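Local coordinates for protein TSSL1 (Pseudomonas aeruginosa, PDB 4B62) that probably anchors the type VI secretion system to the cell wall, with this chain forming its OmpA-like peptidoglycan-binding module, at residues R18-D23 / L64-A69; T41-E46 / R141-R146; T80-N85 / D128-A133. All blocks are in the same frame, centred on the assembly; numbering follows the deposited sequence.

Contact 1. Residues R18-D23 / L64-A69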
loop_
_atom_site.group_PDB
_atom_site.type_symbol
_atom_site.label_atom_id
_atom_site.label_comp_id
_atom_site.label_asym_id
_atom_site.label_seq_id
_atom_site.Cartn_x
_atom_site.Cartn_y
_atom_site.Cartn_z
ATOM N N ARG A 18 -0.126 1.196 -16.841
ATOM C CA ARG A 18 -0.083 2.254 -17.839
ATOM C C ARG A 18 -0.110 3.673 -17.269
ATOM O O ARG A 18 0.261 4.611 -17.966
ATOM C CB ARG A 18 -1.237 2.079 -18.832
ATOM C CG ARG A 18 -2.626 2.270 -18.235
ATOM C CD ARG A 18 -3.704 1.642 -19.115
ATOM N NE ARG A 18 -4.968 1.495 -18.381
ATOM C CZ ARG A 18 -6.149 2.009 -18.731
ATOM N NH1 ARG A 18 -6.298 2.744 -19.836
ATOM N NH2 ARG A 18 -7.205 1.790 -17.949
ATOM N N PHE A 19 -0.556 3.837 -16.022
ATOM C CA PHE A 19 -0.606 5.159 -15.382
ATOM C C PHE A 19 0.522 5.394 -14.381
ATOM O O PHE A 19 0.604 6.475 -13.782
ATOM C CB PHE A 19 -1.923 5.336 -14.641
ATOM C CG PHE A 19 -3.128 5.192 -15.508
ATOM C CD1 PHE A 19 -3.295 6.002 -16.618
ATOM C CD2 PHE A 19 -4.097 4.252 -15.217
ATOM C CE1 PHE A 19 -4.407 5.878 -17.426
ATOM C CE2 PHE A 19 -5.212 4.121 -16.019
ATOM C CZ PHE A 19 -5.371 4.936 -17.126
ATOM N N LEU A 20 1.380 4.389 -14.206
ATOM C CA LEU A 20 2.406 4.409 -13.172
ATOM C C LEU A 20 3.799 4.061 -13.715
ATOM O O LEU A 20 4.649 3.523 -13.000
ATOM C CB LEU A 20 1.993 3.457 -12.038
ATOM C CG LEU A 20 0.730 3.873 -11.267
ATOM C CD1 LEU A 20 0.290 2.772 -10.312
ATOM C CD2 LEU A 20 0.912 5.185 -10.517
ATOM N N ALA A 21 4.052 4.405 -14.974
ATOM C CA ALA A 21 5.319 4.053 -15.609
ATOM C C ALA A 21 6.567 4.532 -14.855
ATOM O O ALA A 21 7.513 3.765 -14.694
ATOM C CB ALA A 21 5.357 4.568 -17.040
ATOM N N ASP A 22 6.591 5.798 -14.449
ATOM C CA ASP A 22 7.778 6.345 -13.778
ATOM C C ASP A 22 8.053 5.619 -12.469
ATOM O O ASP A 22 9.186 5.304 -12.156
ATOM C CB ASP A 22 7.641 7.839 -13.486
ATOM C CG ASP A 22 7.707 8.691 -14.725
ATOM O OD1 ASP A 22 8.485 8.372 -15.653
ATOM O OD2 ASP A 22 6.976 9.694 -14.766
ATOM N N ASP A 23 6.999 5.354 -11.707
ATOM C CA ASP A 23 7.150 4.688 -10.420
ATOM C C ASP A 23 7.575 3.237 -10.587
ATOM O O ASP A 23 8.349 2.721 -9.783
ATOM C CB ASP A 23 5.868 4.793 -9.603
ATOM C CG ASP A 23 5.587 6.206 -9.157
ATOM O OD1 ASP A 23 6.520 6.852 -8.600
ATOM O OD2 ASP A 23 4.438 6.676 -9.349
ATOM N N LEU A 64 -0.567 10.347 -4.382
ATOM C CA LEU A 64 -1.356 11.185 -5.286
ATOM C C LEU A 64 -1.410 10.598 -6.704
ATOM O O LEU A 64 -2.461 10.600 -7.332
ATOM C CB LEU A 64 -0.819 12.618 -5.304
ATOM C CG LEU A 64 -1.627 13.616 -6.130
ATOM C CD1 LEU A 64 -3.068 13.685 -5.666
ATOM C CD2 LEU A 64 -0.943 14.962 -6.019
ATOM N N ARG A 65 -0.292 10.074 -7.199
ATOM C CA ARG A 65 -0.279 9.443 -8.527
ATOM C C ARG A 65 -1.177 8.209 -8.564
ATOM O O ARG A 65 -1.826 7.928 -9.590
ATOM C CB ARG A 65 1.142 9.089 -8.946
ATOM C CG ARG A 65 1.988 10.329 -9.159
ATOM C CD ARG A 65 3.314 10.030 -9.789
ATOM N NE ARG A 65 4.249 9.370 -8.898
ATOM C CZ ARG A 65 5.038 9.990 -8.025
ATOM N NH1 ARG A 65 4.940 11.305 -7.834
ATOM N NH2 ARG A 65 5.910 9.284 -7.317
ATOM N N ILE A 66 -1.215 7.476 -7.453
ATOM C CA ILE A 66 -2.138 6.357 -7.380
ATOM C C ILE A 66 -3.581 6.846 -7.380
ATOM O O ILE A 66 -4.412 6.303 -8.104
ATOM C CB ILE A 66 -1.797 5.430 -6.210
ATOM C CG1 ILE A 66 -0.471 4.752 -6.537
ATOM C CG2 ILE A 66 -2.896 4.400 -5.992
ATOM C CD1 ILE A 66 0.253 4.194 -5.354
ATOM N N ALA A 67 -3.882 7.888 -6.616
ATOM C CA ALA A 67 -5.220 8.483 -6.648
ATOM C C ALA A 67 -5.626 8.937 -8.049
ATOM O O ALA A 67 -6.784 8.755 -8.452
ATOM C CB ALA A 67 -5.319 9.650 -5.675
ATOM N N ASP A 68 -4.688 9.535 -8.777
ATOM C CA ASP A 68 -4.953 9.983 -10.133
ATOM C C ASP A 68 -5.336 8.792 -11.017
ATOM O O ASP A 68 -6.268 8.878 -11.815
ATOM C CB ASP A 68 -3.730 10.676 -10.752
ATOM C CG ASP A 68 -3.469 12.061 -10.207
ATOM O OD1 ASP A 68 -4.386 12.688 -9.660
ATOM O OD2 ASP A 68 -2.316 12.525 -10.377
ATOM N N ALA A 69 -4.598 7.690 -10.882
ATOM C CA ALA A 69 -4.893 6.472 -11.632
ATOM C C ALA A 69 -6.270 5.927 -11.256
ATOM O O ALA A 69 -7.019 5.478 -12.133
ATOM C CB ALA A 69 -3.810 5.432 -11.401
HETATM O O HOH W 1 -1.021 8.500 -12.166
#

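Contact 2. Residues T41-E46 / R141-R146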
loop_
_atom_site.group_PDB
_atom_site.type_symbol
_atom_site.label_atom_id
_atom_site.label_comp_id
_atom_site.label_asym_id
_atom_site.label_seq_id
_atom_site.Cartn_x
_atom_site.Cartn_y
_atom_site.Cartn_z
ATOM N N THR A 41 1.781 -2.915 -5.329
ATOM C CA THR A 41 2.560 -3.201 -4.132
ATOM C C THR A 41 3.545 -2.058 -3.890
ATOM O O THR A 41 4.285 -1.676 -4.794
ATOM C CB THR A 41 3.326 -4.521 -4.249
ATOM O OG1 THR A 41 2.398 -5.594 -4.430
ATOM C CG2 THR A 41 4.157 -4.794 -3.009
ATOM N N ILE A 42 3.519 -1.523 -2.676
ATOM C CA ILE A 42 4.397 -0.426 -2.294
ATOM C C ILE A 42 5.082 -0.793 -0.976
ATOM O O ILE A 42 4.411 -1.001 0.041
ATOM C CB ILE A 42 3.632 0.898 -2.115
ATOM C CG1 ILE A 42 2.688 1.163 -3.287
ATOM C CG2 ILE A 42 4.625 2.043 -1.913
ATOM C CD1 ILE A 42 1.961 2.481 -3.235
ATOM N N ARG A 43 6.414 -0.901 -0.982
ATOM C CA ARG A 43 7.155 -1.110 0.253
ATOM C C ARG A 43 6.830 0.029 1.230
ATOM O O ARG A 43 6.709 1.203 0.826
ATOM C CB ARG A 43 8.670 -1.125 0.002
ATOM C CG ARG A 43 9.290 -2.326 -0.720
ATOM C CD ARG A 43 10.806 -2.097 -0.748
ATOM N NE ARG A 43 11.669 -3.173 -1.251
ATOM C CZ ARG A 43 12.008 -3.360 -2.530
ATOM N NH1 ARG A 43 11.519 -2.577 -3.486
ATOM N NH2 ARG A 43 12.829 -4.359 -2.859
ATOM N N GLY A 44 6.724 -0.305 2.512
ATOM C CA GLY A 44 6.493 0.717 3.536
ATOM C C GLY A 44 7.529 1.828 3.496
ATOM O O GLY A 44 7.206 2.979 3.771
ATOM N N ASP A 45 8.772 1.481 3.147
ATOM C CA ASP A 45 9.856 2.465 3.105
ATOM C C ASP A 45 9.600 3.579 2.087
ATOM O O ASP A 45 10.211 4.638 2.182
ATOM C CB ASP A 45 11.208 1.820 2.759
ATOM C CG ASP A 45 11.559 0.631 3.641
ATOM O OD1 ASP A 45 11.341 0.674 4.870
ATOM O OD2 ASP A 45 12.076 -0.362 3.085
ATOM N N GLU A 46 8.740 3.340 1.099
ATOM C CA GLU A 46 8.413 4.355 0.093
ATOM C C GLU A 46 7.392 5.382 0.572
ATOM O O GLU A 46 7.177 6.366 -0.131
ATOM C CB GLU A 46 7.902 3.708 -1.201
ATOM C CG GLU A 46 8.878 2.739 -1.851
ATOM C CD GLU A 46 10.175 3.369 -2.311
ATOM O OE1 GLU A 46 10.236 4.610 -2.447
ATOM O OE2 GLU A 46 11.128 2.597 -2.536
ATOM N N ARG A 141 13.040 -8.317 4.800
ATOM C CA ARG A 141 12.107 -7.667 5.711
ATOM C C ARG A 141 11.519 -6.395 5.099
ATOM O O ARG A 141 10.331 -6.108 5.270
ATOM C CB ARG A 141 12.775 -7.400 7.068
ATOM C CG ARG A 141 13.088 -8.687 7.826
ATOM C CD ARG A 141 13.581 -8.436 9.223
ATOM N NE ARG A 141 14.883 -7.780 9.308
ATOM C CZ ARG A 141 16.059 -8.405 9.329
ATOM N NH1 ARG A 141 16.134 -9.730 9.222
ATOM N NH2 ARG A 141 17.182 -7.693 9.470
ATOM N N ALA A 142 12.362 -5.618 4.408
ATOM C CA ALA A 142 11.911 -4.391 3.776
ATOM C C ALA A 142 10.899 -4.649 2.664
ATOM O O ALA A 142 10.033 -3.824 2.427
ATOM C CB ALA A 142 13.095 -3.584 3.260
ATOM N N ARG A 143 11.006 -5.793 1.982
ATOM C CA ARG A 143 9.998 -6.177 0.983
ATOM C C ARG A 143 8.679 -6.625 1.653
ATOM O O ARG A 143 7.592 -6.403 1.103
ATOM C CB ARG A 143 10.523 -7.282 0.060
ATOM C CG ARG A 143 11.540 -6.743 -0.919
ATOM C CD ARG A 143 11.937 -7.700 -2.006
ATOM N NE ARG A 143 12.929 -8.647 -1.531
ATOM C CZ ARG A 143 12.847 -9.973 -1.661
ATOM N NH1 ARG A 143 11.810 -10.538 -2.273
ATOM N NH2 ARG A 143 13.818 -10.747 -1.176
ATOM N N ASN A 144 8.763 -7.242 2.830
ATOM C CA ASN A 144 7.547 -7.700 3.522
ATOM C C ASN A 144 6.732 -6.565 4.113
ATOM O O ASN A 144 5.499 -6.600 4.080
ATOM C CB ASN A 144 7.862 -8.722 4.602
ATOM C CG ASN A 144 8.198 -10.083 4.019
ATOM O OD1 ASN A 144 7.740 -10.410 2.937
ATOM N ND2 ASN A 144 9.012 -10.865 4.725
ATOM N N ARG A 145 7.424 -5.547 4.636
ATOM C CA ARG A 145 6.760 -4.339 5.135
ATOM C C ARG A 145 6.237 -3.574 3.928
ATOM O O ARG A 145 7.014 -3.007 3.160
ATOM C CB ARG A 145 7.725 -3.443 5.930
ATOM C CG ARG A 145 8.374 -4.074 7.138
ATOM C CD ARG A 145 9.099 -3.073 8.006
ATOM N NE ARG A 145 10.115 -2.307 7.296
ATOM C CZ ARG A 145 11.383 -2.668 7.140
ATOM N NH1 ARG A 145 11.838 -3.807 7.624
ATOM N NH2 ARG A 145 12.204 -1.868 6.474
ATOM N N ARG A 146 4.921 -3.569 3.735
ATOM C CA ARG A 146 4.361 -3.084 2.489
ATOM C C ARG A 146 2.865 -2.882 2.630
ATOM O O ARG A 146 2.232 -3.409 3.562
ATOM C CB ARG A 146 4.613 -4.098 1.359
ATOM C CG ARG A 146 3.724 -5.335 1.440
ATOM C CD ARG A 146 4.252 -6.476 0.609
ATOM N NE ARG A 146 3.301 -7.575 0.519
ATOM C CZ ARG A 146 3.157 -8.554 1.408
ATOM N NH1 ARG A 146 3.934 -8.666 2.486
ATOM N NH2 ARG A 146 2.218 -9.478 1.170
HETATM O O HOH W 2 8.644 -0.110 6.114
#

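Contact 3. Residues T80-N85 / D128-A133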
loop_
_atom_site.group_PDB
_atom_site.type_symbol
_atom_site.label_atom_id
_atom_site.label_comp_id
_atom_site.label_asym_id
_atom_site.label_seq_id
_atom_site.Cartn_x
_atom_site.Cartn_y
_atom_site.Cartn_z
ATOM N N THR A 80 -4.346 -3.771 1.857
ATOM C CA THR A 80 -3.843 -4.647 2.909
ATOM C C THR A 80 -2.466 -4.160 3.341
ATOM O O THR A 80 -1.659 -3.707 2.511
ATOM C CB THR A 80 -3.789 -6.119 2.487
ATOM O OG1 THR A 80 -2.891 -6.292 1.388
ATOM C CG2 THR A 80 -5.195 -6.613 2.106
ATOM N N GLY A 81 -2.246 -4.205 4.651
ATOM C CA GLY A 81 -0.997 -3.776 5.265
ATOM C C GLY A 81 -0.262 -4.977 5.842
ATOM O O GLY A 81 -0.884 -5.884 6.417
ATOM N N HIS A 82 1.066 -4.961 5.722
ATOM C CA HIS A 82 1.912 -6.090 6.086
ATOM C C HIS A 82 3.158 -5.600 6.797
ATOM O O HIS A 82 3.667 -4.513 6.495
ATOM C CB HIS A 82 2.336 -6.854 4.836
ATOM C CG HIS A 82 1.181 -7.273 4.002
ATOM N ND1 HIS A 82 0.610 -8.529 4.088
ATOM C CD2 HIS A 82 0.454 -6.579 3.094
ATOM C CE1 HIS A 82 -0.416 -8.580 3.262
ATOM N NE2 HIS A 82 -0.536 -7.418 2.647
ATOM N N SER A 83 3.618 -6.414 7.741
ATOM C CA SER A 83 4.842 -6.184 8.478
ATOM C C SER A 83 5.852 -7.267 8.152
ATOM O O SER A 83 5.533 -8.269 7.494
ATOM C CB SER A 83 4.582 -6.203 9.985
ATOM O OG SER A 83 4.160 -7.494 10.407
ATOM N N ASP A 84 7.065 -7.074 8.643
ATOM C CA ASP A 84 8.037 -8.154 8.757
ATOM C C ASP A 84 7.745 -8.880 10.093
ATOM O O ASP A 84 6.684 -8.672 10.677
ATOM C CB ASP A 84 9.466 -7.596 8.658
ATOM C CG ASP A 84 9.763 -6.553 9.699
ATOM O OD1 ASP A 84 9.103 -6.554 10.764
ATOM O OD2 ASP A 84 10.670 -5.731 9.433
ATOM N N ASN A 85 8.672 -9.695 10.583
ATOM C CA ASN A 85 8.504 -10.371 11.881
ATOM C C ASN A 85 9.410 -9.805 12.985
ATOM O O ASN A 85 9.685 -10.481 13.989
ATOM C CB ASN A 85 8.726 -11.875 11.723
ATOM C CG ASN A 85 10.170 -12.222 11.439
ATOM O OD1 ASN A 85 10.989 -11.346 11.161
ATOM N ND2 ASN A 85 10.493 -13.506 11.522
ATOM N N ASP A 128 2.407 -10.175 9.985
ATOM C CA ASP A 128 3.468 -10.934 9.306
ATOM C C ASP A 128 2.980 -12.243 8.683
ATOM O O ASP A 128 3.777 -13.124 8.357
ATOM C CB ASP A 128 4.620 -11.208 10.280
ATOM C CG ASP A 128 4.226 -12.118 11.427
ATOM O OD1 ASP A 128 3.028 -12.370 11.629
ATOM O OD2 ASP A 128 5.137 -12.594 12.137
ATOM N N THR A 129 1.676 -12.343 8.484
ATOM C CA THR A 129 1.061 -13.622 8.109
ATOM C C THR A 129 1.157 -13.954 6.628
ATOM O O THR A 129 0.928 -15.095 6.244
ATOM C CB THR A 129 -0.433 -13.651 8.478
ATOM O OG1 THR A 129 -1.170 -12.655 7.749
ATOM C CG2 THR A 129 -0.636 -13.499 9.990
ATOM N N GLU A 130 1.459 -12.951 5.812
ATOM C CA GLU A 130 1.446 -13.034 4.367
ATOM C C GLU A 130 2.744 -12.465 3.776
ATOM O O GLU A 130 2.734 -11.493 3.024
ATOM C CB GLU A 130 0.216 -12.310 3.821
ATOM C CG GLU A 130 -1.059 -13.034 4.219
ATOM C CD GLU A 130 -2.342 -12.431 3.681
ATOM O OE1 GLU A 130 -2.292 -11.429 2.928
ATOM O OE2 GLU A 130 -3.410 -13.006 4.016
ATOM N N PRO A 131 3.883 -13.085 4.124
ATOM C CA PRO A 131 5.144 -12.622 3.548
ATOM C C PRO A 131 5.251 -12.885 2.049
ATOM O O PRO A 131 4.689 -13.862 1.539
ATOM C CB PRO A 131 6.192 -13.464 4.270
ATOM C CG PRO A 131 5.466 -14.710 4.646
ATOM C CD PRO A 131 4.072 -14.264 4.987
ATOM N N VAL A 132 6.012 -12.035 1.369
ATOM C CA VAL A 132 6.402 -12.224 -0.035
ATOM C C VAL A 132 7.903 -12.485 -0.202
ATOM O O VAL A 132 8.372 -12.724 -1.305
ATOM C CB VAL A 132 5.964 -11.052 -0.938
ATOM C CG1 VAL A 132 4.448 -11.048 -1.072
ATOM C CG2 VAL A 132 6.466 -9.718 -0.411
ATOM N N ALA A 133 8.615 -12.420 0.920
ATOM C CA ALA A 133 10.053 -12.563 0.966
ATOM C C ALA A 133 10.445 -13.202 2.278
ATOM O O ALA A 133 9.652 -13.295 3.213
ATOM C CB ALA A 133 10.687 -11.181 0.874
HETATM O O HOH W 3 1.889 -10.167 5.948
HETATM O O HOH W 4 6.212 -11.654 7.244
#

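Contact 1. Residues R18-D23 / L64-A69
D23 and R65 meet in a side-on salt bridge, the guanidinium offering NE and NH2 to the two carboxylate oxygens. R65 NE lies 2.7 Å from D23 OD2, nearly straight at 169°, with that oxygen in the guanidinium plane. R65 NH2 reaches D23 OD1 at 2.8 Å, but this bond is more bent and its oxygen is tilted out of the plane. Both oxygens use their syn lone pairs, and the two flat groups are only 27° apart. A bend at chi3 of R65 (-72°) sets NE at the turn of the chain, where it faces the carboxylate. Because D23 is buried, this two-point grip probably helps to offset the cost of enclosing its charge.

Beyond the bridge, on the A69 side, two looser touches follow. L20, at the N-cap position of helix 21-25, turns CD2 toward the helix 60-72 backbone and rests within 4.0 Å of R65 O, with I66 CG1 slightly farther from the same methyl. Farther along, the touch is apolar: F19 CB is 3.8 Å from A69 CB, and that methyl meets the F19 ring obliquely. One face of the same ring is overlaid by R18 CG, 3.7 Å above its centre. Water 1 adds a polar link, donating to F19 O at 3.1 Å and to R65 O at 2.8 Å; R65 O is also the helical acceptor of A69 N, so two donors share it.

The contact joins the N-terminal arm of the module to helix 60-72. R28 and V29, just ahead of strand 30-33, border the salt bridge: both touch D23, and R28 also touches R65. Helix 60-72 in turn sends L64 and A67 against helix 96-115, so it lies packed between the arm and that longer helix.

Contact 2. Residues T41-E46 / R141-R146
R146 and I42 meet where strand 37-43 pairs with the start of strand 146-152, and the R146 side chain can be followed outward from there. R43 and R146 form an antiparallel, non-hydrogen-bonded pair, and I42 O sits 3.2 Å from R146 CA in a CA-H...O contact. R146 CB is 3.4 Å from the same oxygen. With chi1 at 74°, CG stands between the backbone N and the carbonyl carbon, and the chain then runs extended to NE. On the way CD passes T41 CG2 at 4.0 Å, the two side chains crossing at a slant. At the tip each nitrogen has an acceptor: NE pairs with E148, NH2 bonds E130 O, and NH1 donates to N144 O at 3.0 Å, on a lone pair in the carbonyl plane.

The backbone is joined by G44 N to R145 O, 2.8 Å and almost straight (176°), though the donor stands above the carbonyl plane. Beyond it R145 NH2 reaches D45 OD1 at 3.1 Å, in the guanidinium plane; water 2 also connects R145 NE to that oxygen. D45 has two modelled positions, so this bridge describes one of them.

In one of its two modelled positions, R43 brings NH2 within 4.5 Å of R143 NE, an approach of like charges. The chemistry is a cluster of arginines paired with separate acids: R146 with E148, R145 with D84 and D45, R143 with E139. These acids probably offset the repulsion among the arginines.

Contact 3. Residues T80-N85 / D128-A133
S83 and D128 bring their backbones closest, 5.0 Å between S83 CA and D128 CA, where strand 77-82 runs out into a loop and meets the irregular segment that follows strand 121-125. This is the OmpA-like alpha/beta fold, in which these two strands run parallel as neighbours at one side of the sheet. No direct hydrogen bond spans the two segments, so the evidence for the contact is van der Waals touches and bridging water.

The H82 ring turns its CE1 edge to E130 OE1, which lies 3.4 Å from CE1 and in the ring plane, while the ring and the carboxylate are turned 36° apart. The main partner of that oxygen is R126, in a salt bridge, so the approach to CE1 is secondary. Both ring nitrogens are engaged: H82 NE2 is 2.9 Å from T80 OG1, and water 3 lies in the ring plane 2.8 Å from H82 ND1. The same water accepts from E130 N, so one water bridges the ring and the backbone. Together these partners fix the rotation of the imidazole.

D128 touches the turn with CB and one carboxylate oxygen, without a hydrogen bond across the contact. Its CB is 3.3 Å from D84 O, and D128 OD2 approaches N85 CB at 3.7 Å. The D84 side chain sets off away from the other segment; its carboxylate is salt-bridged to R145. In related OmpA-like domains the loop after the strand equivalent to 77-82 helps line the peptidoglycan pocket, which may be so here. S83 OG sits 3.2 Å from D128 N, yet the angle is too poor for a bond. Instead its chi1 of 65° swings OG toward the next residue, where S83 OG donates to D84 O at 2.8 Å, in the carbonyl plane on a lone pair.

Overall arrangement
Contacts 2 and 3 lie together, centres about 9 Å apart, and both reach the five-stranded mixed sheet; the centre of contact 1 is about 18 Å from that of contact 2 and about 24 Å from that of contact 3, with contacts 1 and 3 on opposite sides of the chain's centre. In sequence, contact 3 is nested inside the loop closed by contact 2, whereas contacts 1 and 2 interleave and contact 1 closes before contact 3 opens. Contacts 2 and 3 share the bond between N144 OD1 and V132 N, while I42 and I66 pack strand 37-43 on helix 60-72 and so join contact 1 to contact 2. Early and late parts of the chain are thereby tied into one compact module.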